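BH2621 protein (Bacillus halodurans, PDB 2QML) probably transfers an acyl group to an amino group as a GNAT-type N-acyltransferase, perhaps acting in siderophore biosynthesis. Local coordinates at residues A[23-28]-A[72-77]; A[81-86]-A[124-129]; A[34-39]-A[52-57]; A[107-112]-A[144-149]. All blocks are in the same frame, centred on the assembly; numbering follows the deposited sequence.

Contact 1: residues A[23-28]-A[72-77]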
loop_
_atom_site.group_PDB
_atom_site.type_symbol
_atom_site.label_atom_id
_atom_site.label_comp_id
_atom_site.label_asym_id
_atom_site.label_seq_id
_atom_site.Cartn_x
_atom_site.Cartn_y
_atom_site.Cartn_z
ATOM N N SER A 23 -1.532 -11.606 -7.359
ATOM C CA SER A 23 -0.113 -11.904 -7.175
ATOM C C SER A 23 0.718 -10.632 -7.040
ATOM O O SER A 23 0.499 -9.607 -7.695
ATOM C CB SER A 23 0.435 -12.780 -8.253
ATOM O OG SER A 23 0.214 -12.286 -9.514
ATOM N N PHE A 24 1.646 -10.739 -6.114
ATOM C CA PHE A 24 2.532 -9.632 -5.731
ATOM C C PHE A 24 3.982 -10.042 -5.877
ATOM O O PHE A 24 4.403 -11.085 -5.351
ATOM C CB PHE A 24 2.286 -9.251 -4.286
ATOM C CG PHE A 24 1.008 -8.508 -4.036
ATOM C CD1 PHE A 24 -0.199 -9.189 -4.017
ATOM C CD2 PHE A 24 1.013 -7.172 -3.725
ATOM C CE1 PHE A 24 -1.407 -8.521 -3.729
ATOM C CE2 PHE A 24 -0.197 -6.481 -3.456
ATOM C CZ PHE A 24 -1.383 -7.155 -3.478
ATOM N N ARG A 25 4.760 -9.236 -6.576
ATOM C CA ARG A 25 6.155 -9.509 -6.811
ATOM C C ARG A 25 6.969 -8.282 -6.512
ATOM O O ARG A 25 6.466 -7.175 -6.541
ATOM C CB ARG A 25 6.395 -9.935 -8.265
ATOM C CG ARG A 25 6.048 -8.913 -9.348
ATOM C CD ARG A 25 6.599 -9.275 -10.687
ATOM N NE ARG A 25 6.252 -8.316 -11.733
ATOM C CZ ARG A 25 6.916 -7.189 -11.953
ATOM N NH1 ARG A 25 7.888 -6.838 -11.159
ATOM N NH2 ARG A 25 6.556 -6.376 -12.932
ATOM N N HIS A 26 8.248 -8.499 -6.281
ATOM C CA HIS A 26 9.187 -7.410 -6.091
ATOM C C HIS A 26 9.328 -6.627 -7.375
ATOM O O HIS A 26 9.387 -7.169 -8.488
ATOM C CB HIS A 26 10.569 -7.886 -5.631
ATOM C CG HIS A 26 10.603 -8.379 -4.222
ATOM N ND1 HIS A 26 11.664 -9.085 -3.718
ATOM C CD2 HIS A 26 9.649 -8.407 -3.257
ATOM C CE1 HIS A 26 11.414 -9.423 -2.463
ATOM N NE2 HIS A 26 10.202 -9.014 -2.148
ATOM N N VAL A 27 9.327 -5.311 -7.212
ATOM C CA VAL A 27 9.651 -4.440 -8.306
ATOM C C VAL A 27 11.161 -4.631 -8.703
ATOM O O VAL A 27 12.036 -4.921 -7.862
ATOM C CB VAL A 27 9.361 -2.984 -7.914
ATOM C CG1 VAL A 27 10.019 -1.991 -8.890
ATOM C CG2 VAL A 27 7.833 -2.726 -7.737
ATOM N N THR A 28 11.447 -4.445 -9.985
ATOM C CA THR A 28 12.787 -4.428 -10.520
ATOM C C THR A 28 12.937 -3.224 -11.437
ATOM O O THR A 28 11.970 -2.590 -11.789
ATOM C CB THR A 28 13.172 -5.714 -11.331
ATOM O OG1 THR A 28 12.552 -5.692 -12.615
ATOM C CG2 THR A 28 12.751 -6.950 -10.570
ATOM N N LEU A 72 9.333 -2.660 -2.340
ATOM C CA LEU A 72 8.480 -2.187 -3.437
ATOM C C LEU A 72 7.905 -3.371 -4.156
ATOM O O LEU A 72 8.674 -4.275 -4.580
ATOM C CB LEU A 72 9.259 -1.351 -4.442
ATOM C CG LEU A 72 9.489 0.116 -4.054
ATOM C CD1 LEU A 72 10.106 0.303 -2.655
ATOM C CD2 LEU A 72 10.361 0.778 -5.128
HETATM N N MSE A 73 6.590 -3.361 -4.366
HETATM C CA MSE A 73 5.951 -4.454 -5.088
HETATM C C MSE A 73 4.949 -4.009 -6.126
HETATM O O MSE A 73 4.328 -2.925 -6.024
HETATM C CB MSE A 73 5.228 -5.390 -4.115
HETATM C CG MSE A 73 6.048 -5.789 -2.915
HETATM SE SE MSE A 73 5.070 -7.041 -1.822
HETATM C CE MSE A 73 5.751 -8.720 -2.465
ATOM N N VAL A 74 4.764 -4.886 -7.111
ATOM C CA VAL A 74 3.763 -4.747 -8.125
ATOM C C VAL A 74 2.696 -5.747 -7.723
ATOM O O VAL A 74 3.048 -6.925 -7.461
ATOM C CB VAL A 74 4.298 -5.101 -9.497
ATOM C CG1 VAL A 74 3.120 -5.341 -10.490
ATOM C CG2 VAL A 74 5.223 -3.983 -9.957
ATOM N N GLY A 75 1.420 -5.361 -7.717
ATOM C CA GLY A 75 0.317 -6.263 -7.503
ATOM C C GLY A 75 -0.443 -6.441 -8.836
ATOM O O GLY A 75 -0.628 -5.486 -9.594
ATOM N N ALA A 76 -0.840 -7.677 -9.112
ATOM C CA ALA A 76 -1.478 -8.057 -10.347
ATOM C C ALA A 76 -2.767 -8.840 -10.118
ATOM O O ALA A 76 -2.923 -9.506 -9.091
ATOM C CB ALA A 76 -0.489 -8.892 -11.201
ATOM N N ILE A 77 -3.696 -8.729 -11.061
ATOM C CA ILE A 77 -4.945 -9.468 -11.016
ATOM C C ILE A 77 -4.949 -10.303 -12.276
ATOM O O ILE A 77 -4.848 -9.777 -13.384
ATOM C CB ILE A 77 -6.171 -8.555 -10.936
ATOM C CG1 ILE A 77 -6.107 -7.687 -9.671
ATOM C CG2 ILE A 77 -7.455 -9.396 -10.970
ATOM C CD1 ILE A 77 -7.136 -6.546 -9.656
HETATM O O HOH W 1 -2.283 -12.297 -10.609
#

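Contact 2: residues A[81-86]-A[124-129]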
loop_
_atom_site.group_PDB
_atom_site.type_symbol
_atom_site.label_atom_id
_atom_site.label_comp_id
_atom_site.label_asym_id
_atom_site.label_seq_id
_atom_site.Cartn_x
_atom_site.Cartn_y
_atom_site.Cartn_z
ATOM N N PRO A 81 -0.382 -6.620 -14.288
ATOM C CA PRO A 81 0.142 -5.728 -13.258
ATOM C C PRO A 81 -0.679 -4.438 -13.257
ATOM O O PRO A 81 -0.943 -3.859 -14.315
ATOM C CB PRO A 81 1.557 -5.452 -13.703
ATOM C CG PRO A 81 1.535 -5.736 -15.198
ATOM C CD PRO A 81 0.467 -6.682 -15.486
HETATM N N MSE A 82 -1.135 -3.992 -12.101
HETATM C CA MSE A 82 -2.017 -2.808 -12.065
HETATM C C MSE A 82 -1.968 -1.992 -10.762
HETATM O O MSE A 82 -2.722 -1.058 -10.579
HETATM C CB MSE A 82 -3.456 -3.247 -12.414
HETATM C CG MSE A 82 -3.972 -4.525 -11.726
HETATM SE SE MSE A 82 -3.938 -4.518 -9.788
HETATM C CE MSE A 82 -5.380 -3.204 -9.513
ATOM N N SER A 83 -1.011 -2.306 -9.896
ATOM C CA SER A 83 -0.872 -1.619 -8.625
ATOM C C SER A 83 0.578 -1.627 -8.136
ATOM O O SER A 83 1.373 -2.531 -8.434
ATOM C CB SER A 83 -1.840 -2.218 -7.599
ATOM O OG SER A 83 -1.564 -3.576 -7.374
ATOM N N TYR A 84 0.915 -0.597 -7.397
ATOM C CA TYR A 84 2.254 -0.383 -6.869
ATOM C C TYR A 84 2.102 -0.191 -5.357
ATOM O O TYR A 84 1.191 0.512 -4.905
ATOM C CB TYR A 84 2.962 0.778 -7.594
ATOM C CG TYR A 84 4.243 1.283 -6.958
ATOM C CD1 TYR A 84 5.480 0.659 -7.185
ATOM C CD2 TYR A 84 4.232 2.396 -6.134
ATOM C CE1 TYR A 84 6.653 1.138 -6.621
ATOM C CE2 TYR A 84 5.391 2.875 -5.594
ATOM C CZ TYR A 84 6.591 2.218 -5.819
ATOM O OH TYR A 84 7.742 2.699 -5.263
ATOM N N TRP A 85 3.055 -0.757 -4.636
ATOM C CA TRP A 85 3.016 -0.840 -3.200
ATOM C C TRP A 85 4.391 -0.589 -2.602
ATOM O O TRP A 85 5.418 -1.079 -3.105
ATOM C CB TRP A 85 2.510 -2.242 -2.743
ATOM C CG TRP A 85 1.260 -2.669 -3.417
ATOM C CD1 TRP A 85 1.131 -3.104 -4.723
ATOM C CD2 TRP A 85 -0.052 -2.612 -2.880
ATOM N NE1 TRP A 85 -0.131 -3.346 -4.986
ATOM C CE2 TRP A 85 -0.924 -3.040 -3.917
ATOM C CE3 TRP A 85 -0.594 -2.254 -1.641
ATOM C CZ2 TRP A 85 -2.306 -3.130 -3.749
ATOM C CZ3 TRP A 85 -1.953 -2.376 -1.462
ATOM C CH2 TRP A 85 -2.792 -2.799 -2.511
ATOM N N GLU A 86 4.429 0.209 -1.541
ATOM C CA GLU A 86 5.628 0.370 -0.735
ATOM C C GLU A 86 5.229 -0.101 0.672
ATOM O O GLU A 86 4.429 0.490 1.348
ATOM C CB GLU A 86 6.146 1.799 -0.754
ATOM C CG GLU A 86 6.576 2.258 -2.109
ATOM C CD GLU A 86 6.954 3.735 -2.174
ATOM O OE1 GLU A 86 6.792 4.463 -1.156
ATOM O OE2 GLU A 86 7.413 4.171 -3.269
ATOM N N TYR A 124 -9.944 -3.571 -2.490
ATOM C CA TYR A 124 -10.181 -4.345 -1.256
ATOM C C TYR A 124 -9.487 -5.686 -1.197
ATOM O O TYR A 124 -8.699 -5.915 -0.275
ATOM C CB TYR A 124 -11.682 -4.524 -1.031
ATOM C CG TYR A 124 -12.351 -3.262 -0.659
ATOM C CD1 TYR A 124 -12.219 -2.757 0.626
ATOM C CD2 TYR A 124 -13.103 -2.554 -1.587
ATOM C CE1 TYR A 124 -12.815 -1.580 0.977
ATOM C CE2 TYR A 124 -13.725 -1.369 -1.227
ATOM C CZ TYR A 124 -13.562 -0.901 0.063
ATOM O OH TYR A 124 -14.179 0.282 0.437
ATOM N N PRO A 125 -9.719 -6.582 -2.167
ATOM C CA PRO A 125 -9.002 -7.873 -2.074
ATOM C C PRO A 125 -7.469 -7.729 -2.113
ATOM O O PRO A 125 -6.744 -8.498 -1.463
ATOM C CB PRO A 125 -9.543 -8.667 -3.286
ATOM C CG PRO A 125 -10.085 -7.640 -4.230
ATOM C CD PRO A 125 -10.647 -6.573 -3.313
ATOM N N LEU A 126 -6.973 -6.761 -2.875
ATOM C CA LEU A 126 -5.531 -6.534 -2.961
ATOM C C LEU A 126 -4.957 -6.042 -1.641
ATOM O O LEU A 126 -3.969 -6.582 -1.143
ATOM C CB LEU A 126 -5.210 -5.538 -4.040
ATOM C CG LEU A 126 -5.349 -6.023 -5.473
ATOM C CD1 LEU A 126 -5.433 -4.819 -6.452
ATOM C CD2 LEU A 126 -4.217 -7.024 -5.835
ATOM N N LEU A 127 -5.563 -5.000 -1.084
ATOM C CA LEU A 127 -5.107 -4.467 0.183
ATOM C C LEU A 127 -5.226 -5.506 1.306
ATOM O O LEU A 127 -4.286 -5.632 2.106
ATOM C CB LEU A 127 -5.872 -3.182 0.514
ATOM C CG LEU A 127 -5.494 -2.560 1.843
ATOM C CD1 LEU A 127 -4.029 -2.085 1.933
ATOM C CD2 LEU A 127 -6.516 -1.360 2.191
ATOM N N LEU A 128 -6.326 -6.246 1.368
ATOM C CA LEU A 128 -6.494 -7.256 2.397
ATOM C C LEU A 128 -5.414 -8.304 2.268
ATOM O O LEU A 128 -4.863 -8.738 3.281
ATOM C CB LEU A 128 -7.885 -7.857 2.311
ATOM C CG LEU A 128 -9.048 -6.950 2.722
ATOM C CD1 LEU A 128 -10.340 -7.642 2.385
ATOM C CD2 LEU A 128 -9.041 -6.592 4.164
ATOM N N ALA A 129 -5.078 -8.701 1.036
ATOM C CA ALA A 129 -4.025 -9.721 0.833
ATOM C C ALA A 129 -2.638 -9.283 1.321
ATOM O O ALA A 129 -1.938 -10.017 2.049
ATOM C CB ALA A 129 -3.966 -10.174 -0.667
#

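Contact 3: residues A[34-39]-A[52-57]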
loop_
_atom_site.group_PDB
_atom_site.type_symbol
_atom_site.label_atom_id
_atom_site.label_comp_id
_atom_site.label_asym_id
_atom_site.label_seq_id
_atom_site.Cartn_x
_atom_site.Cartn_y
_atom_site.Cartn_z
HETATM N N MSE A 34 6.821 1.190 -17.025
HETATM C CA MSE A 34 5.458 0.972 -16.606
HETATM C C MSE A 34 5.113 1.814 -15.393
HETATM O O MSE A 34 4.071 2.463 -15.362
HETATM C CB MSE A 34 5.236 -0.511 -16.272
HETATM C CG MSE A 34 3.843 -0.819 -15.757
HETATM SE SE MSE A 34 3.603 -2.746 -15.602
HETATM C CE MSE A 34 4.737 -3.133 -14.136
ATOM N N LEU A 35 5.979 1.806 -14.401
ATOM C CA LEU A 35 5.758 2.564 -13.169
ATOM C C LEU A 35 5.735 4.080 -13.476
ATOM O O LEU A 35 4.896 4.842 -12.949
ATOM C CB LEU A 35 6.780 2.198 -12.101
ATOM C CG LEU A 35 6.682 0.778 -11.541
ATOM C CD1 LEU A 35 7.787 0.562 -10.523
ATOM C CD2 LEU A 35 5.308 0.528 -10.959
ATOM N N HIS A 36 6.653 4.521 -14.338
ATOM C CA HIS A 36 6.699 5.929 -14.790
ATOM C C HIS A 36 5.365 6.362 -15.421
ATOM O O HIS A 36 4.851 7.439 -15.156
ATOM C CB HIS A 36 7.866 6.097 -15.744
ATOM C CG HIS A 36 7.947 7.458 -16.357
ATOM N ND1 HIS A 36 7.557 7.704 -17.655
ATOM C CD2 HIS A 36 8.320 8.651 -15.834
ATOM C CE1 HIS A 36 7.716 8.988 -17.909
ATOM N NE2 HIS A 36 8.189 9.581 -16.831
ATOM N N SER A 37 4.776 5.493 -16.241
ATOM C CA SER A 37 3.459 5.738 -16.840
ATOM C C SER A 37 2.368 5.869 -15.743
ATOM O O SER A 37 1.531 6.797 -15.762
ATOM C CB SER A 37 3.106 4.624 -17.816
ATOM O OG SER A 37 1.866 4.896 -18.396
ATOM N N TRP A 38 2.388 4.981 -14.769
ATOM C CA TRP A 38 1.422 5.069 -13.668
ATOM C C TRP A 38 1.539 6.367 -12.881
ATOM O O TRP A 38 0.509 6.953 -12.495
ATOM C CB TRP A 38 1.525 3.888 -12.688
ATOM C CG TRP A 38 1.297 2.543 -13.314
ATOM C CD1 TRP A 38 0.794 2.299 -14.527
ATOM C CD2 TRP A 38 1.436 1.266 -12.680
ATOM N NE1 TRP A 38 0.683 0.935 -14.755
ATOM C CE2 TRP A 38 1.053 0.280 -13.629
ATOM C CE3 TRP A 38 1.834 0.854 -11.420
ATOM C CZ2 TRP A 38 1.095 -1.081 -13.352
ATOM C CZ3 TRP A 38 1.886 -0.506 -11.168
ATOM C CH2 TRP A 38 1.528 -1.442 -12.118
HETATM N N MSE A 39 2.787 6.827 -12.662
HETATM C CA MSE A 39 3.068 8.077 -11.981
HETATM C C MSE A 39 2.598 9.327 -12.730
HETATM O O MSE A 39 2.578 10.399 -12.145
HETATM C CB MSE A 39 4.562 8.204 -11.670
HETATM C CG MSE A 39 5.022 7.238 -10.596
HETATM SE SE MSE A 39 3.895 7.135 -8.965
HETATM C CE MSE A 39 5.034 5.978 -7.854
ATOM N N ILE A 52 7.394 13.071 -13.216
ATOM C CA ILE A 52 8.703 13.597 -13.537
ATOM C C ILE A 52 9.290 12.886 -14.760
ATOM O O ILE A 52 8.790 11.796 -15.158
ATOM C CB ILE A 52 9.636 13.461 -12.265
ATOM C CG1 ILE A 52 9.884 12.004 -11.883
ATOM C CG2 ILE A 52 9.008 14.244 -11.108
ATOM C CD1 ILE A 52 10.824 11.789 -10.691
ATOM N N PRO A 53 10.341 13.478 -15.367
ATOM C CA PRO A 53 11.000 12.840 -16.506
ATOM C C PRO A 53 11.467 11.430 -16.175
ATOM O O PRO A 53 11.835 11.119 -15.006
ATOM C CB PRO A 53 12.162 13.792 -16.813
ATOM C CG PRO A 53 11.664 15.089 -16.343
ATOM C CD PRO A 53 10.937 14.795 -15.084
ATOM N N LEU A 54 11.390 10.559 -17.180
ATOM C CA LEU A 54 11.811 9.161 -17.052
ATOM C C LEU A 54 13.245 9.030 -16.463
ATOM O O LEU A 54 13.442 8.216 -15.583
ATOM C CB LEU A 54 11.700 8.464 -18.414
ATOM C CG LEU A 54 12.062 6.982 -18.418
ATOM C CD1 LEU A 54 11.129 6.185 -17.492
ATOM C CD2 LEU A 54 12.063 6.452 -19.842
ATOM N N VAL A 55 14.185 9.885 -16.883
ATOM C CA VAL A 55 15.550 9.842 -16.383
ATOM C C VAL A 55 15.595 10.009 -14.856
ATOM O O VAL A 55 16.323 9.312 -14.162
ATOM C CB VAL A 55 16.484 10.886 -17.127
ATOM C CG1 VAL A 55 16.103 12.350 -16.846
ATOM C CG2 VAL A 55 17.931 10.642 -16.752
ATOM N N ASP A 56 14.786 10.917 -14.351
ATOM C CA ASP A 56 14.723 11.168 -12.916
ATOM C C ASP A 56 13.995 10.039 -12.210
ATOM O O ASP A 56 14.436 9.601 -11.125
ATOM C CB ASP A 56 14.024 12.455 -12.657
ATOM C CG ASP A 56 14.771 13.635 -13.243
ATOM O OD1 ASP A 56 16.040 13.696 -13.231
ATOM O OD2 ASP A 56 14.033 14.516 -13.762
ATOM N N TYR A 57 12.867 9.595 -12.783
ATOM C CA TYR A 57 12.119 8.498 -12.183
ATOM C C TYR A 57 13.018 7.261 -12.042
ATOM O O TYR A 57 12.973 6.612 -11.015
ATOM C CB TYR A 57 10.771 8.184 -12.903
ATOM C CG TYR A 57 9.974 7.215 -12.059
ATOM C CD1 TYR A 57 9.360 7.617 -10.881
ATOM C CD2 TYR A 57 9.922 5.863 -12.412
ATOM C CE1 TYR A 57 8.687 6.715 -10.102
ATOM C CE2 TYR A 57 9.282 4.961 -11.621
ATOM C CZ TYR A 57 8.668 5.392 -10.473
ATOM O OH TYR A 57 8.070 4.438 -9.722
#

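Contact 4: residues A[107-112]-A[144-149]. With GOL (glycerol), chain F.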
loop_
_atom_site.group_PDB
_atom_site.type_symbol
_atom_site.label_atom_id
_atom_site.label_comp_id
_atom_site.label_asym_id
_atom_site.label_seq_id
_atom_site.Cartn_x
_atom_site.Cartn_y
_atom_site.Cartn_z
ATOM N N GLY A 107 4.083 0.127 7.911
ATOM C CA GLY A 107 3.263 1.019 7.119
ATOM C C GLY A 107 3.099 0.588 5.691
ATOM O O GLY A 107 3.774 -0.338 5.230
ATOM N N ILE A 108 2.155 1.228 5.002
ATOM C CA ILE A 108 1.849 0.899 3.629
ATOM C C ILE A 108 1.535 2.129 2.795
ATOM O O ILE A 108 0.851 3.071 3.266
ATOM C CB ILE A 108 0.692 -0.124 3.535
ATOM C CG1 ILE A 108 0.597 -0.715 2.095
ATOM C CG2 ILE A 108 -0.650 0.445 4.088
ATOM C CD1 ILE A 108 1.816 -1.597 1.695
ATOM N N HIS A 109 2.132 2.183 1.616
ATOM C CA HIS A 109 1.780 3.157 0.597
ATOM C C HIS A 109 1.278 2.357 -0.599
ATOM O O HIS A 109 1.786 1.249 -0.850
ATOM C CB HIS A 109 2.920 4.047 0.146
ATOM C CG HIS A 109 3.574 4.831 1.239
ATOM N ND1 HIS A 109 2.912 5.845 1.917
ATOM C CD2 HIS A 109 4.853 4.878 1.642
ATOM C CE1 HIS A 109 3.761 6.416 2.759
ATOM N NE2 HIS A 109 4.921 5.802 2.666
ATOM N N LEU A 110 0.313 2.883 -1.349
ATOM C CA LEU A 110 -0.232 2.147 -2.498
ATOM C C LEU A 110 -0.857 3.032 -3.544
ATOM O O LEU A 110 -1.196 4.189 -3.285
ATOM C CB LEU A 110 -1.296 1.152 -1.996
ATOM C CG LEU A 110 -2.598 1.704 -1.392
ATOM C CD1 LEU A 110 -3.671 1.948 -2.502
ATOM C CD2 LEU A 110 -3.213 0.853 -0.290
ATOM N N LEU A 111 -0.990 2.486 -4.746
ATOM C CA LEU A 111 -1.710 3.112 -5.848
ATOM C C LEU A 111 -2.153 2.037 -6.827
ATOM O O LEU A 111 -1.455 1.001 -6.959
ATOM C CB LEU A 111 -0.835 4.153 -6.561
ATOM C CG LEU A 111 0.373 3.705 -7.393
ATOM C CD1 LEU A 111 0.053 3.305 -8.869
ATOM C CD2 LEU A 111 1.430 4.803 -7.402
ATOM N N ILE A 112 -3.275 2.294 -7.492
ATOM C CA ILE A 112 -3.742 1.565 -8.652
ATOM C C ILE A 112 -3.339 2.436 -9.833
ATOM O O ILE A 112 -3.672 3.614 -9.900
ATOM C CB ILE A 112 -5.240 1.221 -8.623
ATOM C CG1 ILE A 112 -5.508 0.121 -7.578
ATOM C CG2 ILE A 112 -5.687 0.727 -9.982
ATOM C CD1 ILE A 112 -7.015 -0.292 -7.421
ATOM N N VAL A 144 0.141 1.011 9.913
ATOM C CA VAL A 144 -0.314 2.376 9.767
ATOM C C VAL A 144 -0.338 2.798 8.299
ATOM O O VAL A 144 0.326 2.236 7.418
ATOM C CB VAL A 144 0.537 3.381 10.591
ATOM C CG1 VAL A 144 0.610 2.963 12.068
ATOM C CG2 VAL A 144 1.943 3.601 9.951
ATOM N N ALA A 145 -1.150 3.808 8.056
ATOM C CA ALA A 145 -1.307 4.445 6.746
ATOM C C ALA A 145 -1.511 5.949 7.030
ATOM O O ALA A 145 -2.016 6.340 8.112
ATOM C CB ALA A 145 -2.465 3.881 6.024
ATOM N N GLU A 146 -1.051 6.776 6.086
ATOM C CA GLU A 146 -1.200 8.237 6.174
ATOM C C GLU A 146 -1.645 8.816 4.827
ATOM O O GLU A 146 -0.950 9.673 4.286
ATOM C CB GLU A 146 0.086 8.889 6.752
ATOM C CG GLU A 146 1.432 8.286 6.294
ATOM C CD GLU A 146 1.530 8.189 4.777
ATOM O OE1 GLU A 146 0.905 7.238 4.244
ATOM O OE2 GLU A 146 2.184 9.049 4.102
ATOM N N PRO A 147 -2.848 8.407 4.351
ATOM C CA PRO A 147 -3.372 8.960 3.131
ATOM C C PRO A 147 -3.467 10.490 3.231
ATOM O O PRO A 147 -3.722 11.006 4.335
ATOM C CB PRO A 147 -4.791 8.369 3.059
ATOM C CG PRO A 147 -5.143 7.973 4.518
ATOM C CD PRO A 147 -3.815 7.502 5.032
ATOM N N ASP A 148 -3.271 11.196 2.124
ATOM C CA ASP A 148 -3.585 12.599 2.057
ATOM C C ASP A 148 -4.980 12.812 2.648
ATOM O O ASP A 148 -5.929 12.069 2.304
ATOM C CB ASP A 148 -3.522 13.068 0.612
ATOM C CG ASP A 148 -3.628 14.548 0.477
ATOM O OD1 ASP A 148 -4.700 15.139 0.761
ATOM O OD2 ASP A 148 -2.656 15.138 0.030
ATOM N N ARG A 149 -5.157 13.828 3.497
ATOM C CA ARG A 149 -6.461 14.024 4.142
ATOM C C ARG A 149 -7.622 14.283 3.177
ATOM O O ARG A 149 -8.817 14.121 3.529
ATOM C CB ARG A 149 -6.363 15.142 5.181
ATOM C CG ARG A 149 -6.116 16.499 4.595
ATOM C CD ARG A 149 -6.263 17.546 5.680
ATOM N NE ARG A 149 -6.070 18.858 5.110
ATOM C CZ ARG A 149 -6.448 19.990 5.720
ATOM N NH1 ARG A 149 -7.048 19.950 6.885
ATOM N NH2 ARG A 149 -6.267 21.142 5.126
HETATM C C1 GOL F . -0.961 6.158 1.837
HETATM O O1 GOL F . 0.134 7.065 1.873
HETATM C C2 GOL F . -1.326 6.178 0.367
HETATM O O2 GOL F . -0.330 5.513 -0.370
HETATM C C3 GOL F . -2.669 5.556 -0.007
HETATM O O3 GOL F . -3.794 6.300 0.447
HETATM O O HOH W 2 1.635 4.806 5.125
#

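Contact 1: residues A[23-28]-A[72-77]
CG of Phe24 stands anti to its carbonyl carbon (chi1 -74°), and the ring carried on it lies over Gly75 CA; CG of Arg25, between its N and carbonyl carbon (chi1 62°), starts a chain running beside Val74. Gly75 CA sits 4.1 Å from the centroid of the Phe24 ring, a CH-pi contact over the face, displaced toward the rim. On the other side of the sheet, one face of the Arg25 guanidinium rests on Val74 CG2, which also meets Val27 CG2 at 3.6 Å. Between these faces an antiparallel ladder joins two strands of the GNAT sheet: Ala76 N reaches Ser23 O at 2.7 Å and Val74 N reaches Arg25 O at 2.9 Å. Val27 N prolongs it to Leu72 O (2.9 Å, 177° at the hydrogen), approaching from above the carbonyl plane. Phe24 and Gly75, a non-hydrogen-bonded pair, fall between these links. The faces differ chemically: Phe24 faces helix 123-135, whereas Arg25 forms a salt bridge with Asp31, which would offset its charge beside the apolar Val74.

Contact 2: residues A[81-86]-A[124-129]
Leu126 of helix 123-135 meets Trp85, Ser83 and Met82 of strand 80-89 in the helix-on-sheet layer of the GNAT fold. The local axes pass 11.1 Å apart at 39°, a gap filled mainly by side chains, with no hydrogen bond across it. At the root of Leu126, CB lies 3.8 Å from Trp85 CZ2, and the two side chains cross at about a right angle. CG then stands anti to the carbonyl carbon (chi1 -73°), and from it the CD1 branch runs to the strand. There CD1 meets Met82 tip to tip: CE is 3.5 Å from Leu126 CD1, closer than carbons usually pack, and SE follows at 3.7 Å. The selenomethionine chain is bent at both chi2 and chi3, a folded shape that presents its methyl to the helix. Met82 and Ser83 both face Gly75 on the adjacent strand 70-77, a classic beta bulge. At the next helix residue, the benzo part of Trp85 reaches the backbone, CH2 being 3.8 Å from Leu127 N, and Leu127 CD1 lies in the plane of the indole at its edge, 4.0 Å from CZ3. Phe24, two strands away on strand 20-26, meets the same indole. At the pyrrole side, Trp85 NE1 donates, close to the ring plane, to Ser83 OG, a bond of 2.8 Å with 151° at the hydrogen, which limits the rotation of the ring.

Contact 3: residues A[34-39]-A[52-57]
His36 and Tyr57 carry a partly buried helix-to-helix contact at the edge of the molecule, its centre about 19 Å from the centre of the chain, where helix 32-38 meets the start of helix 54-65. The polar link is a single bond: His36 NE2 donates to Ile52 O over 2.8 Å. The acceptor lies at the edge of the imidazole and close to its plane, although the bond is bent to 133° at the hydrogen. CG of His36 is anti to the backbone N (chi1 175°), which starts the ring toward the other segment. Leu54 CD1 covers one face as a CH-pi contact, 4.0 Å from the His36 ring centroid, and the two side chains cross at about a right angle. Ile52 O has a second donor in His40 NE2, and Pro53 occupies the N-cap position, its carbonyl receiving Tyr57 N at 2.9 Å. These helices lie in the connection from strand 20-26 to strand 70-77, as the paired helices after the first strand do in the GNAT fold. Leu35 and Met39 also touch Tyr84 of strand 80-89. Tyr57 reaches back over helix 32-38: His36 CA lies over one face of its ring, while Met39 CG approaches Tyr57 CE1 to 3.7 Å, the two side chains crossing at about a right angle. At the tip, Tyr57 OH is 3.5 Å from Leu35 CB.

Contact 4: residues A[107-112]-A[144-149]
Gly107 and Val144 make the tight end of a parallel strand pair, the two strands of a GNAT beta-alpha-beta unit whose crossover is helix 123-135. Here the CA atoms of Gly107 and Val144 are 4.7 Å apart, and Ile108 N donates to Val144 O at 3.2 Å with a bent 137° geometry. Past this point the strands part: Ile108 CA and Ala145 CA are already 5.7 Å apart, and Ile108 CG2 touches Ala145 CB only loosely. A water bridges Ile108 O and Glu146 OE1 instead. Beyond it lies a glycerol, probably from the crystallisation liquor, where strands 106-112 and 142-145 splay apart; GNAT relatives bind the acyl-CoA pantetheine there, and by analogy this may be the acyl-donor site. Leu110 N donates to its O2 at 2.9 Å. Glu146 OE1 approaches glycerol O1 at a doubtfully short distance, while OE2 forms a salt bridge with Lys174. The His109 ring and Glu146 carboxylate are turned 76° apart, and His109 ND1 donates in the ring plane to glycerol O1 at 3.0 Å.

How the contacts relate
Contacts 1, 2 and 4 share one sheet, read across through strands 70-77, 80-89 and 106-112. Contacts 1 and 2 have centres about 8 Å apart and join where Met73 N meets Trp85 O at 2.9 Å; contacts 2 and 4, about 11 Å apart between centres, join where His109 N meets Glu86 O at 2.9 Å. Contact 3 lies nested within the chain loop closed by contact 1 and packs on the sheet opposite helix 123-135, with Trp38 CZ3 3.4 Å from Ser83 O. The glycerol of contact 4 sits in the splay between strands 106-112 and 142-145, possibly the acyl-donor site, which contact 2 borders through Leu127 on Leu110.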